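Local coordinates for FTT_1639c (Francisella tularensis subsp. tularensis, PDB 7KZW), which is of unknown function but belongs to a protein with a probable transmembrane helix, of which this chain is the C-terminal, all-beta portion, at residues Q4-P9 and N32-I37; F26-D31 and A83-R88; F62-D67 and G73-T78; E90-E95 and Y105-Y110. The protein carries 3 engineered substitutions. All blocks are in the same frame, centred on the assembly; numbering follows the deposited sequence. Where two conformers were deposited one is given.

Contact 1: residues Q4-P9 and N32-I37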
loop_
_atom_site.group_PDB
_atom_site.type_symbol
_atom_site.label_atom_id
_atom_site.label_comp_id
_atom_site.label_asym_id
_atom_site.label_seq_id
_atom_site.Cartn_x
_atom_site.Cartn_y
_atom_site.Cartn_z
ATOM N N GLN A 4 -8.491 -15.684 -11.421
ATOM C CA GLN A 4 -8.605 -15.384 -10.025
ATOM C C GLN A 4 -7.860 -14.058 -9.732
ATOM O O GLN A 4 -7.940 -13.171 -10.528
ATOM C CB GLN A 4 -8.080 -16.576 -9.204
ATOM C CG GLN A 4 -6.899 -17.307 -9.834
ATOM C CD GLN A 4 -6.316 -18.276 -8.840
ATOM O OE1 GLN A 4 -6.897 -18.480 -7.802
ATOM N NE2 GLN A 4 -5.128 -18.763 -9.093
ATOM N N ALA A 5 -7.112 -13.997 -8.641
ATOM C CA ALA A 5 -6.443 -12.793 -8.156
ATOM C C ALA A 5 -5.192 -12.454 -8.963
ATOM O O ALA A 5 -4.479 -13.333 -9.443
ATOM C CB ALA A 5 -6.079 -12.943 -6.679
ATOM N N ARG A 6 -4.938 -11.154 -9.099
ATOM C CA ARG A 6 -3.689 -10.580 -9.578
ATOM C C ARG A 6 -2.876 -10.090 -8.397
ATOM O O ARG A 6 -3.420 -9.813 -7.324
ATOM C CB ARG A 6 -4.014 -9.355 -10.430
ATOM C CG ARG A 6 -5.170 -9.546 -11.409
ATOM C CD ARG A 6 -5.049 -8.413 -12.435
ATOM N NE ARG A 6 -6.111 -8.354 -13.430
ATOM C CZ ARG A 6 -6.070 -7.524 -14.472
ATOM N NH1 ARG A 6 -5.026 -6.714 -14.624
ATOM N NH2 ARG A 6 -7.055 -7.513 -15.369
ATOM N N GLU A 7 -1.562 -9.918 -8.575
ATOM C CA GLU A 7 -0.751 -9.323 -7.517
ATOM C C GLU A 7 -0.847 -7.799 -7.557
ATOM O O GLU A 7 -0.791 -7.199 -8.638
ATOM C CB GLU A 7 0.727 -9.716 -7.668
ATOM C CG GLU A 7 1.575 -9.181 -6.505
ATOM C CD GLU A 7 3.003 -9.705 -6.421
ATOM O OE1 GLU A 7 3.679 -9.758 -7.473
ATOM O OE2 GLU A 7 3.437 -10.040 -5.289
ATOM N N LEU A 8 -1.056 -7.177 -6.392
ATOM C CA LEU A 8 -0.988 -5.741 -6.285
ATOM C C LEU A 8 0.453 -5.307 -6.513
ATOM O O LEU A 8 1.352 -5.760 -5.780
ATOM C CB LEU A 8 -1.480 -5.359 -4.879
ATOM C CG LEU A 8 -1.493 -3.871 -4.558
ATOM C CD1 LEU A 8 -2.475 -3.150 -5.443
ATOM C CD2 LEU A 8 -1.827 -3.640 -3.067
ATOM N N PRO A 9 0.745 -4.504 -7.546
ATOM C CA PRO A 9 2.157 -4.259 -7.897
ATOM C C PRO A 9 2.892 -3.347 -6.912
ATOM O O PRO A 9 2.300 -2.482 -6.273
ATOM C CB PRO A 9 2.068 -3.604 -9.284
ATOM C CG PRO A 9 0.681 -3.987 -9.791
ATOM C CD PRO A 9 -0.186 -4.041 -8.610
ATOM N N ASN A 32 0.259 -1.688 -16.480
ATOM C CA ASN A 32 -0.502 -2.588 -15.631
ATOM C C ASN A 32 -1.734 -1.929 -15.053
ATOM O O ASN A 32 -2.354 -2.535 -14.157
ATOM C CB ASN A 32 0.330 -3.315 -14.534
ATOM C CG ASN A 32 0.880 -2.376 -13.464
ATOM O OD1 ASN A 32 0.443 -1.258 -13.318
ATOM N ND2 ASN A 32 1.866 -2.848 -12.717
ATOM N N THR A 33 -2.176 -0.753 -15.598
ATOM C CA THR A 33 -3.447 -0.216 -15.040
ATOM C C THR A 33 -4.666 -0.821 -15.714
ATOM O O THR A 33 -4.895 -0.610 -16.915
ATOM C CB THR A 33 -3.608 1.299 -15.049
ATOM O OG1 THR A 33 -2.511 1.895 -14.358
ATOM C CG2 THR A 33 -4.890 1.687 -14.305
ATOM N N PRO A 34 -5.454 -1.602 -14.997
ATOM C CA PRO A 34 -6.569 -2.307 -15.618
ATOM C C PRO A 34 -7.604 -1.357 -16.199
ATOM O O PRO A 34 -7.788 -0.216 -15.749
ATOM C CB PRO A 34 -7.153 -3.110 -14.440
ATOM C CG PRO A 34 -6.035 -3.284 -13.538
ATOM C CD PRO A 34 -5.299 -1.970 -13.578
ATOM N N SER A 35 -8.295 -1.871 -17.192
ATOM C CA SER A 35 -9.358 -1.136 -17.845
ATOM C C SER A 35 -10.418 -0.772 -16.812
ATOM O O SER A 35 -10.699 -1.544 -15.884
ATOM C CB SER A 35 -9.943 -2.025 -18.952
ATOM O OG SER A 35 -11.265 -1.652 -19.267
ATOM N N GLY A 36 -10.937 0.458 -16.909
ATOM C CA GLY A 36 -12.008 0.900 -16.042
ATOM C C GLY A 36 -11.591 1.313 -14.650
ATOM O O GLY A 36 -12.453 1.457 -13.780
ATOM N N ILE A 37 -10.298 1.454 -14.389
ATOM C CA ILE A 37 -9.796 1.855 -13.085
ATOM C C ILE A 37 -9.346 3.307 -13.190
ATOM O O ILE A 37 -8.487 3.633 -14.018
ATOM C CB ILE A 37 -8.637 0.961 -12.627
ATOM C CG1 ILE A 37 -9.110 -0.496 -12.513
ATOM C CG2 ILE A 37 -8.058 1.506 -11.302
ATOM C CD1 ILE A 37 -9.972 -0.719 -11.310
HETATM O O HOH W 1 -3.304 -5.038 -12.842
#
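At the start of strand 6-16, R6 and P9 lie against N32 and P34 of the long loop that separates strand 21-27 from strand 48-58. P9 offers the CB-CG side of its pyrrolidine ring to the amide of N32, whose ND2 stands 3.4 Å from P9 CG; the two side chains run alongside in opposite senses, and the touch is van der Waals. N32 CG takes the position between backbone N and carbonyl carbon (chi1 67°), while its OD1 accepts a hydrogen bond from the backbone N of C29.

R6 has a longer gap to span. Its chain is extended from CG to NE, which carries the guanidinium to the P34 ring, NH1 lying 3.7 Å from P34 CG in an oblique approach. One water ties the same place together: it donates to N32 O at 3.0 Å and accepts a weak bond from R6 NH1. An arginine suits this edge, since the long chain reaches the proline and its guanidinium can touch the ring while still bonding water.

P34 also opens a type II beta turn that ends at I37, and G36 takes the positive phi that such a turn asks of its third residue. Behind the contact, Y116 of strand 114-123 packs against both R6 and P34, joining the loop to the strand that runs parallel to 6-16.

Contact 2: residues F26-D31 and A83-R88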
loop_
_atom_site.group_PDB
_atom_site.type_symbol
_atom_site.label_atom_id
_atom_site.label_comp_id
_atom_site.label_asym_id
_atom_site.label_seq_id
_atom_site.Cartn_x
_atom_site.Cartn_y
_atom_site.Cartn_z
ATOM N N PHE A 26 2.670 0.652 -3.156
ATOM C CA PHE A 26 1.924 -0.261 -4.009
ATOM C C PHE A 26 0.942 0.510 -4.860
ATOM O O PHE A 26 0.316 1.480 -4.373
ATOM C CB PHE A 26 1.173 -1.281 -3.165
ATOM C CG PHE A 26 2.080 -2.094 -2.288
ATOM C CD1 PHE A 26 2.818 -3.116 -2.832
ATOM C CD2 PHE A 26 2.247 -1.799 -0.943
ATOM C CE1 PHE A 26 3.680 -3.882 -2.048
ATOM C CE2 PHE A 26 3.093 -2.550 -0.144
ATOM C CZ PHE A 26 3.817 -3.578 -0.692
ATOM N N GLY A 27 0.776 0.094 -6.110
ATOM C CA GLY A 27 -0.141 0.754 -7.018
ATOM C C GLY A 27 0.150 0.317 -8.445
ATOM O O GLY A 27 0.790 -0.706 -8.663
ATOM N N PHE A 28 -0.270 1.145 -9.401
ATOM C CA PHE A 28 -0.231 0.749 -10.808
ATOM C C PHE A 28 0.569 1.754 -11.631
ATOM O O PHE A 28 0.720 2.922 -11.259
ATOM C CB PHE A 28 -1.651 0.648 -11.386
ATOM C CG PHE A 28 -2.520 -0.321 -10.635
ATOM C CD1 PHE A 28 -2.462 -1.671 -10.934
ATOM C CD2 PHE A 28 -3.408 0.119 -9.639
ATOM C CE1 PHE A 28 -3.210 -2.609 -10.235
ATOM C CE2 PHE A 28 -4.201 -0.809 -8.948
ATOM C CZ PHE A 28 -4.102 -2.179 -9.262
ATOM N N CYS A 29 1.036 1.306 -12.790
ATOM C CA CYS A 29 1.700 2.155 -13.780
ATOM C C CYS A 29 1.080 1.971 -15.169
ATOM O O CYS A 29 -0.009 1.408 -15.333
ATOM C CB CYS A 29 3.202 1.859 -13.714
ATOM S SG CYS A 29 3.660 0.193 -14.245
ATOM N N CYS A 30 1.803 2.431 -16.214
ATOM C CA CYS A 30 1.249 2.492 -17.568
ATOM C C CYS A 30 0.985 1.106 -18.158
ATOM O O CYS A 30 0.092 0.944 -19.001
ATOM C CB CYS A 30 2.203 3.264 -18.479
ATOM S SG CYS A 30 1.641 3.383 -20.158
ATOM N N ASP A 31 1.799 0.106 -17.794
ATOM C CA ASP A 31 1.666 -1.228 -18.387
ATOM C C ASP A 31 0.838 -2.178 -17.532
ATOM O O ASP A 31 0.690 -3.360 -17.876
ATOM C CB ASP A 31 3.036 -1.839 -18.788
ATOM C CG ASP A 31 3.944 -2.216 -17.583
ATOM O OD1 ASP A 31 3.518 -2.266 -16.417
ATOM O OD2 ASP A 31 5.136 -2.481 -17.836
ATOM N N ALA A 83 -10.362 2.691 -0.051
ATOM C CA ALA A 83 -9.198 3.455 -0.530
ATOM C C ALA A 83 -9.351 3.825 -1.991
ATOM O O ALA A 83 -10.100 3.179 -2.742
ATOM C CB ALA A 83 -7.936 2.594 -0.415
ATOM N N TYR A 84 -8.702 4.909 -2.380
ATOM C CA TYR A 84 -8.741 5.424 -3.733
ATOM C C TYR A 84 -7.329 5.612 -4.226
ATOM O O TYR A 84 -6.421 5.876 -3.454
ATOM C CB TYR A 84 -9.451 6.781 -3.744
ATOM C CG TYR A 84 -10.901 6.647 -3.333
ATOM C CD1 TYR A 84 -11.279 6.713 -2.006
ATOM C CD2 TYR A 84 -11.868 6.409 -4.293
ATOM C CE1 TYR A 84 -12.624 6.559 -1.631
ATOM C CE2 TYR A 84 -13.203 6.208 -3.926
ATOM C CZ TYR A 84 -13.546 6.338 -2.604
ATOM O OH TYR A 84 -14.879 6.179 -2.212
ATOM N N LEU A 85 -7.145 5.513 -5.540
ATOM C CA LEU A 85 -5.827 5.720 -6.117
ATOM C C LEU A 85 -5.478 7.204 -6.150
ATOM O O LEU A 85 -6.301 8.042 -6.545
ATOM C CB LEU A 85 -5.830 5.206 -7.551
ATOM C CG LEU A 85 -5.885 3.688 -7.699
ATOM C CD1 LEU A 85 -6.076 3.348 -9.167
ATOM C CD2 LEU A 85 -4.560 3.055 -7.173
ATOM N N SER A 86 -4.228 7.517 -5.812
ATOM C CA SER A 86 -3.755 8.897 -5.961
ATOM C C SER A 86 -3.622 9.247 -7.436
ATOM O O SER A 86 -3.752 8.401 -8.338
ATOM C CB SER A 86 -2.383 9.076 -5.316
ATOM O OG SER A 86 -1.390 8.455 -6.137
ATOM N N GLY A 87 -3.279 10.500 -7.701
ATOM C CA GLY A 87 -3.131 10.883 -9.081
ATOM C C GLY A 87 -1.975 10.223 -9.809
ATOM O O GLY A 87 -1.968 10.211 -11.060
ATOM N N ARG A 88 -1.006 9.691 -9.089
ATOM C CA ARG A 88 0.078 8.892 -9.641
ATOM C C ARG A 88 -0.210 7.410 -9.522
ATOM O O ARG A 88 0.709 6.586 -9.559
ATOM C CB ARG A 88 1.402 9.235 -8.971
ATOM C CG ARG A 88 1.920 10.610 -9.299
ATOM C CD ARG A 88 3.388 10.779 -8.869
ATOM N NE ARG A 88 3.674 10.198 -7.551
ATOM C CZ ARG A 88 3.696 10.922 -6.435
ATOM N NH1 ARG A 88 3.463 12.227 -6.515
ATOM N NH2 ARG A 88 3.946 10.358 -5.251
HETATM O O HOH W 2 2.368 5.039 -11.381
#
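The F28 ring meets L85 at its edge: the methyl CD2 of L85 lies near the ring plane, 4.0 Å from F28 CD2, and the ring and the leucine chain lie roughly perpendicular. The same ring forms an edge-to-face pair with Y116, and T33 and P9 also touch the F28 side chain. F28 does not point straight at L85 from its backbone; with CG anti to the carbonyl carbon (chi1 -58°), the ring swings toward it. Both residues are buried, as suits an aromatic ring and a branched aliphatic chain where two loops close over the interior. G27, just before, has no side chain to add bulk beside L85.

F28 and R88 make no direct bond; the neighbouring N89 does bond to the backbone of F28. F28 O and R88 O, two acceptors, are bridged by a water that donates to both, at 2.7 Å from F28 O and 2.9 Å from R88 O. The loop carrying R88 is shaped by an ST turn, in which S86 OG accepts from R88 N at 3.2 Å. R88 ends in a salt bridge with E90, its side chain leading away from F28.

The contact lies where strand 21-27 runs out, beside the loop leading from strand 79-83 into strand 90-97. I37 and L91 also touch L85, and F48 at the start of strand 48-58 touches both L85 and F28.

Contact 3: residues F62-D67 and G73-T78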
loop_
_atom_site.group_PDB
_atom_site.type_symbol
_atom_site.label_atom_id
_atom_site.label_comp_id
_atom_site.label_asym_id
_atom_site.label_seq_id
_atom_site.Cartn_x
_atom_site.Cartn_y
_atom_site.Cartn_z
ATOM N N PHE A 62 0.286 1.386 7.281
ATOM C CA PHE A 62 -0.113 1.647 5.904
ATOM C C PHE A 62 -0.820 2.990 5.847
ATOM O O PHE A 62 -1.648 3.303 6.707
ATOM C CB PHE A 62 -1.171 0.623 5.455
ATOM C CG PHE A 62 -0.630 -0.787 5.188
ATOM C CD1 PHE A 62 -0.145 -1.147 3.928
ATOM C CD2 PHE A 62 -0.606 -1.712 6.223
ATOM C CE1 PHE A 62 0.297 -2.465 3.702
ATOM C CE2 PHE A 62 -0.150 -3.044 5.993
ATOM C CZ PHE A 62 0.330 -3.382 4.772
ATOM N N ILE A 63 -0.498 3.761 4.831
ATOM C CA ILE A 63 -1.130 5.044 4.501
ATOM C C ILE A 63 -1.921 4.853 3.223
ATOM O O ILE A 63 -1.439 4.197 2.284
ATOM C CB ILE A 63 -0.058 6.136 4.263
ATOM C CG1 ILE A 63 0.983 6.111 5.381
ATOM C CG2 ILE A 63 -0.719 7.520 4.110
ATOM C CD1 ILE A 63 0.371 6.481 6.652
ATOM N N TYR A 64 -3.139 5.404 3.169
ATOM C CA TYR A 64 -3.959 5.310 1.956
ATOM C C TYR A 64 -4.737 6.598 1.787
ATOM O O TYR A 64 -4.785 7.414 2.694
ATOM C CB TYR A 64 -4.926 4.110 2.047
ATOM C CG TYR A 64 -5.852 4.084 3.235
ATOM C CD1 TYR A 64 -7.152 4.516 3.126
ATOM C CD2 TYR A 64 -5.420 3.592 4.456
ATOM C CE1 TYR A 64 -8.012 4.480 4.211
ATOM C CE2 TYR A 64 -6.275 3.516 5.534
ATOM C CZ TYR A 64 -7.602 3.951 5.425
ATOM O OH TYR A 64 -8.479 3.925 6.498
ATOM N N ALA A 65 -5.341 6.773 0.602
ATOM C CA ALA A 65 -6.253 7.886 0.361
ATOM C C ALA A 65 -7.653 7.429 0.754
ATOM O O ALA A 65 -8.238 6.533 0.114
ATOM C CB ALA A 65 -6.203 8.307 -1.108
ATOM N N ALA A 66 -8.191 8.005 1.837
ATOM C CA ALA A 66 -9.415 7.485 2.426
ATOM C C ALA A 66 -10.649 8.081 1.770
ATOM O O ALA A 66 -11.758 7.543 1.984
ATOM C CB ALA A 66 -9.448 7.837 3.916
ATOM N N ASP A 67 -10.505 9.102 0.943
ATOM C CA ASP A 67 -11.640 9.645 0.243
ATOM C C ASP A 67 -11.191 10.249 -1.084
ATOM O O ASP A 67 -9.999 10.283 -1.390
ATOM C CB ASP A 67 -12.417 10.614 1.153
ATOM C CG ASP A 67 -11.680 11.905 1.475
ATOM O OD1 ASP A 67 -10.769 12.317 0.745
ATOM O OD2 ASP A 67 -12.056 12.558 2.496
ATOM N N GLY A 73 -5.760 8.206 5.266
ATOM C CA GLY A 73 -6.058 7.295 6.335
ATOM C C GLY A 73 -4.827 6.468 6.691
ATOM O O GLY A 73 -3.889 6.380 5.894
ATOM N N GLU A 74 -4.812 5.886 7.887
ATOM C CA GLU A 74 -3.709 5.028 8.303
ATOM C C GLU A 74 -4.242 3.798 8.995
ATOM O O GLU A 74 -5.302 3.833 9.638
ATOM C CB GLU A 74 -2.746 5.773 9.242
ATOM C CG GLU A 74 -2.286 7.145 8.733
ATOM C CD GLU A 74 -1.122 7.735 9.568
ATOM O OE1 GLU A 74 -0.905 7.248 10.698
ATOM O OE2 GLU A 74 -0.457 8.695 9.079
ATOM N N ILE A 75 -3.538 2.691 8.830
ATOM C CA ILE A 75 -3.970 1.468 9.527
ATOM C C ILE A 75 -2.734 0.667 9.897
ATOM O O ILE A 75 -1.745 0.626 9.144
ATOM C CB ILE A 75 -4.968 0.667 8.679
ATOM C CG1 ILE A 75 -5.485 -0.576 9.450
ATOM C CG2 ILE A 75 -4.408 0.309 7.312
ATOM C CD1 ILE A 75 -6.747 -1.158 8.727
ATOM N N THR A 76 -2.777 0.053 11.075
ATOM C CA THR A 76 -1.630 -0.661 11.625
ATOM C C THR A 76 -1.959 -2.092 12.012
ATOM O O THR A 76 -1.087 -2.792 12.532
ATOM C CB THR A 76 -1.071 0.042 12.849
ATOM O OG1 THR A 76 -2.074 0.045 13.879
ATOM C CG2 THR A 76 -0.670 1.453 12.491
ATOM N N GLN A 77 -3.199 -2.526 11.812
ATOM C CA GLN A 77 -3.642 -3.824 12.340
ATOM C C GLN A 77 -4.689 -4.336 11.375
ATOM O O GLN A 77 -5.144 -3.620 10.487
ATOM C CB GLN A 77 -4.258 -3.644 13.733
ATOM C CG GLN A 77 -5.455 -2.690 13.681
ATOM C CD GLN A 77 -6.083 -2.413 15.072
ATOM O OE1 GLN A 77 -5.384 -2.293 16.079
ATOM N NE2 GLN A 77 -7.408 -2.300 15.110
ATOM N N THR A 78 -5.053 -5.615 11.507
ATOM C CA THR A 78 -6.048 -6.204 10.632
ATOM C C THR A 78 -7.307 -5.368 10.632
ATOM O O THR A 78 -7.796 -4.947 11.685
ATOM C CB THR A 78 -6.371 -7.603 11.204
ATOM O OG1 THR A 78 -5.152 -8.386 11.185
ATOM C CG2 THR A 78 -7.467 -8.324 10.442
HETATM O O HOH W 3 -8.370 2.691 8.834
#
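F62 and Y64 pair with I75 and G73 through four backbone hydrogen bonds, which make strands 60-65 and 72-75 an antiparallel hairpin at the margin of the sheet. F62 and I75 each donate to the other, with F62 N 2.9 Å from I75 O. Y64 and G73 are joined in the same reciprocal way. Between these hydrogen-bonded pairs, I63 and E74 form a non-hydrogen-bonded pair, with E74 CA 3.1 Å from F62 O in a CA-H...O contact.

The aromatic contact is a CH-pi one. With CG between the backbone N and the carbonyl carbon (chi1 56°), Y64 turns its ring across the neighbouring strand, and G73 CA sits over one face, 3.9 Å from the ring centroid. On the same side of the sheet the packing is apolar, I75 CG2 resting 3.7 Å from F62 CB and also near Y64 CE2.

Water supplies the last link: in the plane of the Y64 ring, it bonds Y64 OH at 2.6 Å and weakly joins E74 O.

Glycine and tyrosine thus suit each other here. G73 leaves the space that the ring fills, while the tyrosine hydroxyl can still meet solvent and its ring stacks with F81.

Contact 4: residues E90-E95 and Y105-Y110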
loop_
_atom_site.group_PDB
_atom_site.type_symbol
_atom_site.label_atom_id
_atom_site.label_comp_id
_atom_site.label_asym_id
_atom_site.label_seq_id
_atom_site.Cartn_x
_atom_site.Cartn_y
_atom_site.Cartn_z
ATOM N N GLU A 90 -1.062 5.541 -7.048
ATOM C CA GLU A 90 -0.630 4.857 -5.825
ATOM C C GLU A 90 -1.845 4.469 -4.982
ATOM O O GLU A 90 -2.811 5.264 -4.841
ATOM C CB GLU A 90 0.243 5.785 -5.018
ATOM C CG GLU A 90 1.494 6.269 -5.794
ATOM C CD GLU A 90 2.198 7.411 -5.114
ATOM O OE1 GLU A 90 1.518 8.206 -4.432
ATOM O OE2 GLU A 90 3.435 7.502 -5.258
ATOM N N LEU A 91 -1.837 3.233 -4.455
ATOM C CA LEU A 91 -2.916 2.772 -3.585
ATOM C C LEU A 91 -2.502 2.800 -2.112
ATOM O O LEU A 91 -3.286 3.204 -1.250
ATOM C CB LEU A 91 -3.399 1.366 -3.985
ATOM C CG LEU A 91 -4.680 0.989 -3.232
ATOM C CD1 LEU A 91 -5.939 1.786 -3.725
ATOM C CD2 LEU A 91 -4.918 -0.509 -3.449
ATOM N N LEU A 92 -1.317 2.241 -1.790
ATOM C CA LEU A 92 -0.929 2.068 -0.394
ATOM C C LEU A 92 0.530 2.405 -0.259
ATOM O O LEU A 92 1.353 1.884 -1.015
ATOM C CB LEU A 92 -1.080 0.608 0.033
ATOM C CG LEU A 92 -2.466 0.015 0.026
ATOM C CD1 LEU A 92 -2.365 -1.539 0.335
ATOM C CD2 LEU A 92 -3.394 0.661 1.078
ATOM N N LYS A 93 0.862 3.180 0.777
ATOM C CA LYS A 93 2.264 3.339 1.188
ATOM C C LYS A 93 2.467 2.608 2.501
ATOM O O LYS A 93 1.856 2.952 3.518
ATOM C CB LYS A 93 2.614 4.794 1.403
ATOM C CG LYS A 93 4.121 4.942 1.615
ATOM C CD LYS A 93 4.421 6.431 1.843
ATOM C CE LYS A 93 5.941 6.635 2.035
ATOM N NZ LYS A 93 6.294 8.084 2.284
ATOM N N LEU A 94 3.294 1.575 2.516
ATOM C CA LEU A 94 3.623 0.847 3.758
ATOM C C LEU A 94 4.945 1.406 4.254
ATOM O O LEU A 94 5.937 1.394 3.518
ATOM C CB LEU A 94 3.778 -0.634 3.458
ATOM C CG LEU A 94 4.193 -1.488 4.665
ATOM C CD1 LEU A 94 3.251 -1.364 5.838
ATOM C CD2 LEU A 94 4.336 -2.936 4.196
ATOM N N GLU A 95 4.937 1.972 5.464
ATOM C CA GLU A 95 6.107 2.667 6.019
ATOM C C GLU A 95 6.564 1.961 7.282
ATOM O O GLU A 95 5.736 1.439 8.047
ATOM C CB GLU A 95 5.719 4.094 6.490
ATOM C CG GLU A 95 5.311 5.008 5.381
ATOM C CD GLU A 95 5.088 6.431 5.878
ATOM O OE1 GLU A 95 4.843 6.631 7.092
ATOM O OE2 GLU A 95 5.154 7.338 5.053
ATOM N N TYR A 105 2.296 -9.003 6.621
ATOM C CA TYR A 105 0.954 -8.535 6.266
ATOM C C TYR A 105 0.421 -9.328 5.072
ATOM O O TYR A 105 1.167 -10.025 4.352
ATOM C CB TYR A 105 0.975 -7.036 5.866
ATOM C CG TYR A 105 1.854 -6.792 4.675
ATOM C CD1 TYR A 105 1.355 -6.935 3.367
ATOM C CD2 TYR A 105 3.183 -6.466 4.828
ATOM C CE1 TYR A 105 2.192 -6.781 2.287
ATOM C CE2 TYR A 105 4.013 -6.267 3.731
ATOM C CZ TYR A 105 3.494 -6.447 2.450
ATOM O OH TYR A 105 4.226 -6.301 1.309
ATOM N N LYS A 106 -0.914 -9.228 4.919
ATOM C CA LYS A 106 -1.604 -9.724 3.713
ATOM C C LYS A 106 -2.612 -8.635 3.343
ATOM O O LYS A 106 -3.323 -8.135 4.201
ATOM C CB LYS A 106 -2.323 -11.042 3.960
ATOM C CG LYS A 106 -3.126 -11.516 2.738
ATOM C CD LYS A 106 -3.723 -12.937 3.027
ATOM C CE LYS A 106 -4.424 -13.551 1.791
ATOM N NZ LYS A 106 -3.469 -14.039 0.762
ATOM N N VAL A 107 -2.619 -8.234 2.075
ATOM C CA VAL A 107 -3.573 -7.262 1.541
ATOM C C VAL A 107 -4.437 -7.951 0.517
ATOM O O VAL A 107 -3.908 -8.622 -0.379
ATOM C CB VAL A 107 -2.835 -6.088 0.858
ATOM C CG1 VAL A 107 -3.846 -5.118 0.223
ATOM C CG2 VAL A 107 -1.859 -5.395 1.810
ATOM N N ILE A 108 -5.754 -7.763 0.604
ATOM C CA ILE A 108 -6.647 -8.152 -0.471
ATOM C C ILE A 108 -7.439 -6.914 -0.813
ATOM O O ILE A 108 -8.199 -6.393 0.032
ATOM C CB ILE A 108 -7.601 -9.272 -0.052
ATOM C CG1 ILE A 108 -6.814 -10.479 0.406
ATOM C CG2 ILE A 108 -8.531 -9.638 -1.253
ATOM C CD1 ILE A 108 -7.703 -11.647 0.847
ATOM N N ALA A 109 -7.357 -6.450 -2.054
ATOM C CA ALA A 109 -8.054 -5.232 -2.482
ATOM C C ALA A 109 -8.956 -5.538 -3.661
ATOM O O ALA A 109 -8.518 -6.150 -4.642
ATOM C CB ALA A 109 -7.024 -4.153 -2.835
ATOM N N TYR A 110 -10.228 -5.146 -3.574
ATOM C CA TYR A 110 -11.163 -5.407 -4.660
ATOM C C TYR A 110 -11.522 -4.102 -5.345
ATOM O O TYR A 110 -11.985 -3.155 -4.680
ATOM C CB TYR A 110 -12.465 -6.022 -4.144
ATOM C CG TYR A 110 -12.264 -7.309 -3.491
ATOM C CD1 TYR A 110 -12.274 -8.482 -4.220
ATOM C CD2 TYR A 110 -12.041 -7.351 -2.123
ATOM C CE1 TYR A 110 -12.073 -9.729 -3.551
ATOM C CE2 TYR A 110 -11.854 -8.506 -1.489
ATOM C CZ TYR A 110 -11.872 -9.678 -2.185
ATOM O OH TYR A 110 -11.691 -10.837 -1.454
#
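L91 and L92, which meet A109 and V107 across the contact, are both bonded to F26: L91 N donates to F26 O, and L92 O accepts from F26 N. Two successive residues of strand 90-97 therefore face one residue of strand 21-27, a classic beta bulge, and the side chains of L91 and L92 both point toward strand 102-111. L91, with its psi of -49°, supplies the kink; its CD2 lies 4.3 Å from A109 CB, and A109 is small enough to leave L91 room at that point. L92 and V107 meet tip to tip, L92 CD1 being 3.9 Å from V107 CG1.

The two strands are not bonded to each other. Their axes lie 10.6 Å apart and run nearly antiparallel, as two walls of one strongly curved sheet that face each other across the interior, so only side chains bridge it. Leucine, valine and alanine fit that buried, apolar layer.

Further along, L94 has CG anti to its backbone N (chi1 177°), which carries CD2 to Y105 CE2 at 3.4 Å, a tight touch with an oblique approach to the ring. F62 packs edge-to-face on that same tyrosine. On the outer side of strand 90-97, K93 NZ pairs with E95 OE2 in a salt bridge whose hydrogen bond is weak, and K93 also forms a cation-pi pair with Y23.

Along the chain contacts 1 and 2 interlock, their segments alternating; contact 3 falls between the two halves of contact 2, and contact 4 comes last. All four reach one mixed sheet that curves back on itself. Contact 4 lies about 3 Å from the centre of the chain and spans the interior, with contact 3 about 9 Å away, centre to centre, on the hairpin of strands 60-65 and 72-75, the first of which neighbours 90-97. Contacts 1 and 2, their centres about 10 Å apart, lie at one end of the folded sheet, where its loops gather; the centres of contacts 1 and 3 are about 20 Å apart. L8 of contact 1 packs on L91, L92 and V107 of contact 4.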